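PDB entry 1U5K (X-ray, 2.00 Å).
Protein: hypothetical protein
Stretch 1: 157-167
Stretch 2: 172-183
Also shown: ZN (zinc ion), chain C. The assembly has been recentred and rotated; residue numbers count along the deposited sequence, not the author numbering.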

# COMPACT_ATOMS: atom_id res chain seq x y z
N GLY A 157 17.99 -24.51 16.39
CA GLY A 157 17.48 -24.56 17.74
C GLY A 157 18.46 -24.19 18.83
O GLY A 157 18.06 -24.22 19.98
N ALA A 158 19.70 -23.87 18.48
CA ALA A 158 20.72 -23.45 19.45
C ALA A 158 20.29 -22.26 20.31
O ALA A 158 19.67 -21.31 19.85
CB ALA A 158 22.05 -23.14 18.81
N PRO A 159 20.59 -22.36 21.60
CA PRO A 159 20.18 -21.34 22.57
C PRO A 159 20.81 -19.98 22.34
O PRO A 159 21.96 -19.87 21.92
CB PRO A 159 20.51 -21.95 23.94
CG PRO A 159 21.16 -23.24 23.68
CD PRO A 159 21.25 -23.53 22.21
N ASP A 160 20.02 -18.94 22.58
CA ASP A 160 20.51 -17.56 22.60
C ASP A 160 21.15 -17.06 21.31
O ASP A 160 22.23 -16.48 21.36
CB ASP A 160 21.50 -17.41 23.76
CG ASP A 160 20.92 -17.87 25.06
OD1 ASP A 160 19.77 -17.46 25.33
OD2 ASP A 160 21.47 -18.68 25.84
N PRO A 161 20.46 -17.17 20.18
CA PRO A 161 20.98 -16.69 18.90
C PRO A 161 21.15 -15.17 18.91
O PRO A 161 20.35 -14.45 19.50
CB PRO A 161 19.89 -17.10 17.91
CG PRO A 161 18.63 -17.14 18.69
CD PRO A 161 19.06 -17.60 20.07
N GLU A 162 22.15 -14.68 18.19
CA GLU A 162 22.46 -13.26 18.19
C GLU A 162 22.40 -12.62 16.81
O GLU A 162 22.73 -11.45 16.66
CB GLU A 162 23.87 -13.07 18.76
CG GLU A 162 24.05 -13.59 20.18
CD GLU A 162 25.40 -13.23 20.77
OE1 GLU A 162 26.38 -13.08 20.00
OE2 GLU A 162 25.48 -13.06 22.00
N HIS A 163 22.01 -13.39 15.80
CA HIS A 163 22.12 -12.89 14.44
C HIS A 163 20.78 -12.70 13.74
O HIS A 163 19.81 -13.40 14.06
CB HIS A 163 22.99 -13.81 13.57
CG HIS A 163 24.39 -13.98 14.08
ND1 HIS A 163 25.48 -13.64 13.32
CD2 HIS A 163 24.88 -14.51 15.22
CE1 HIS A 163 26.59 -13.91 13.99
NE2 HIS A 163 26.25 -14.45 15.15
N PRO A 164 20.77 -11.82 12.74
CA PRO A 164 19.58 -11.58 11.92
C PRO A 164 19.15 -12.84 11.18
O PRO A 164 20.00 -13.66 10.83
CB PRO A 164 20.04 -10.53 10.90
CG PRO A 164 21.26 -9.93 11.47
CD PRO A 164 21.91 -11.00 12.29
N ASP A 165 17.84 -12.97 10.97
CA ASP A 165 17.18 -14.05 10.25
C ASP A 165 16.48 -13.41 9.05
O ASP A 165 15.34 -12.97 9.18
CB ASP A 165 16.15 -14.69 11.19
CG ASP A 165 15.28 -15.69 10.50
OD1 ASP A 165 15.69 -16.11 9.39
OD2 ASP A 165 14.20 -16.11 10.99
N PRO A 166 17.14 -13.31 7.90
CA PRO A 166 16.51 -12.68 6.72
C PRO A 166 15.34 -13.46 6.14
O PRO A 166 14.48 -12.83 5.50
CB PRO A 166 17.66 -12.50 5.73
CG PRO A 166 18.84 -13.22 6.26
CD PRO A 166 18.55 -13.65 7.68
N LEU A 167 15.23 -14.76 6.38
CA LEU A 167 14.11 -15.54 5.85
C LEU A 167 12.83 -15.50 6.68
O LEU A 167 11.73 -15.36 6.16
CB LEU A 167 14.58 -16.97 5.56
CG LEU A 167 15.78 -16.93 4.60
CD1 LEU A 167 16.33 -18.32 4.26
CD2 LEU A 167 15.48 -16.19 3.29
N LEU A 172 19.03 -16.12 14.29
CA LEU A 172 19.87 -17.26 13.93
C LEU A 172 21.12 -17.28 14.79
O LEU A 172 21.61 -16.22 15.19
CB LEU A 172 20.28 -17.21 12.46
CG LEU A 172 19.14 -17.34 11.47
CD1 LEU A 172 19.63 -17.07 10.06
CD2 LEU A 172 18.43 -18.67 11.63
N CYS A 173 21.67 -18.47 15.03
CA CYS A 173 22.96 -18.59 15.71
C CYS A 173 24.10 -18.28 14.74
O CYS A 173 23.92 -18.21 13.52
CB CYS A 173 23.16 -19.99 16.33
SG CYS A 173 23.45 -21.30 15.12
N SER A 174 25.29 -18.15 15.31
CA SER A 174 26.50 -17.80 14.56
C SER A 174 26.80 -18.84 13.48
O SER A 174 27.33 -18.50 12.43
CB SER A 174 27.69 -17.58 15.50
OG SER A 174 28.13 -18.81 16.07
N LYS A 175 26.39 -20.09 13.68
CA LYS A 175 26.65 -21.13 12.70
C LYS A 175 25.65 -21.12 11.54
O LYS A 175 26.04 -21.43 10.43
CB LYS A 175 26.68 -22.50 13.37
CG LYS A 175 27.76 -22.71 14.41
CD LYS A 175 29.19 -22.83 13.90
CE LYS A 175 30.15 -23.35 14.99
NZ LYS A 175 30.40 -24.85 14.91
N CYS A 176 24.41 -20.73 11.76
CA CYS A 176 23.39 -20.73 10.72
C CYS A 176 23.37 -19.40 9.96
O CYS A 176 22.89 -19.33 8.85
CB CYS A 176 22.03 -21.04 11.33
SG CYS A 176 21.86 -22.73 11.93
N ALA A 177 23.99 -18.37 10.53
CA ALA A 177 23.90 -17.02 10.02
C ALA A 177 25.01 -16.71 9.01
O ALA A 177 26.12 -17.24 9.08
CB ALA A 177 23.98 -16.05 11.18
N ALA A 178 24.69 -15.88 8.03
CA ALA A 178 25.66 -15.37 7.08
C ALA A 178 25.88 -13.88 7.29
O ALA A 178 26.66 -13.28 6.55
CB ALA A 178 25.16 -15.62 5.66
N LEU A 179 25.17 -13.26 8.22
CA LEU A 179 25.35 -11.86 8.56
C LEU A 179 25.94 -11.68 9.96
O LEU A 179 25.80 -12.57 10.80
CB LEU A 179 24.01 -11.13 8.48
CG LEU A 179 23.36 -11.08 7.10
CD1 LEU A 179 21.96 -10.48 7.24
CD2 LEU A 179 24.24 -10.27 6.18
N PRO A 180 26.61 -10.56 10.21
CA PRO A 180 27.18 -10.29 11.54
C PRO A 180 26.12 -10.16 12.63
O PRO A 180 24.98 -9.86 12.33
CB PRO A 180 27.93 -8.96 11.38
CG PRO A 180 27.71 -8.49 9.99
CD PRO A 180 26.91 -9.50 9.23
N PRO A 181 26.50 -10.31 13.89
CA PRO A 181 25.52 -10.29 14.98
C PRO A 181 24.88 -8.91 15.13
O PRO A 181 25.48 -7.92 14.72
CB PRO A 181 26.35 -10.66 16.21
CG PRO A 181 27.78 -10.45 15.86
CD PRO A 181 27.88 -10.47 14.38
N TYR A 182 23.64 -8.88 15.62
CA TYR A 182 23.06 -7.62 16.04
C TYR A 182 23.92 -7.04 17.16
O TYR A 182 24.41 -7.79 18.00
CB TYR A 182 21.66 -7.84 16.58
CG TYR A 182 20.59 -8.08 15.54
CD1 TYR A 182 19.79 -9.21 15.60
CD2 TYR A 182 20.35 -7.17 14.52
CE1 TYR A 182 18.80 -9.43 14.66
CE2 TYR A 182 19.32 -7.35 13.62
CZ TYR A 182 18.54 -8.48 13.69
OH TYR A 182 17.53 -8.71 12.77
N PRO A 183 24.07 -5.73 17.20
CA PRO A 183 24.76 -5.10 18.33
C PRO A 183 23.97 -5.27 19.61
O PRO A 183 22.77 -5.58 19.58
CB PRO A 183 24.90 -3.63 17.92
CG PRO A 183 23.92 -3.41 16.85
CD PRO A 183 23.61 -4.74 16.21
ZN ZN C . 21.56 -22.37 14.29
O HOH W 1 24.66 -16.85 18.19
O HOH W 2 22.33 -13.91 9.27
O HOH W 3 16.02 -10.94 12.25

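Two largely irregular segments can be pinned together by very little regular structure when one residue is bonded through both backbone and side chain. Here that residue is His163. Its backbone pairs antiparallel with Leu172: His163 N donates to Leu172 O (2.9 Å) and Leu172 N to His163 O (2.8 Å). One residue earlier, Glu162 O accepts from Tyr182 N at 2.9 Å, so stretch 1 is held near both ends of stretch 2.

The buried imidazole, with chi1 in m, fills the loop between these anchors. Its ND1 donates to Leu179 O (2.8 Å, 166°), satisfying a carbonyl that lies near the ring plane. Pro181 covers one face, its CB 4.0 Å from the centroid of the His163 ring in a CH-pi contact, while Cys173 O and Ser174 CA lie over the opposite face. Ala177 points its CB toward stretch 1, where it lies 3.4 Å from His163 CB.

The apolar ring of Pro164 offers a packing surface next door: its CG sits 3.9 Å from the centroid of the Tyr182 ring, over its face, and its CB meets Leu179 CD1 at 4.1 Å. Water 2 links Pro164 O to Leu179 N. Beyond the pairing, Cys173 and Cys176 bind zinc through SG, bracing the turn that follows Leu172.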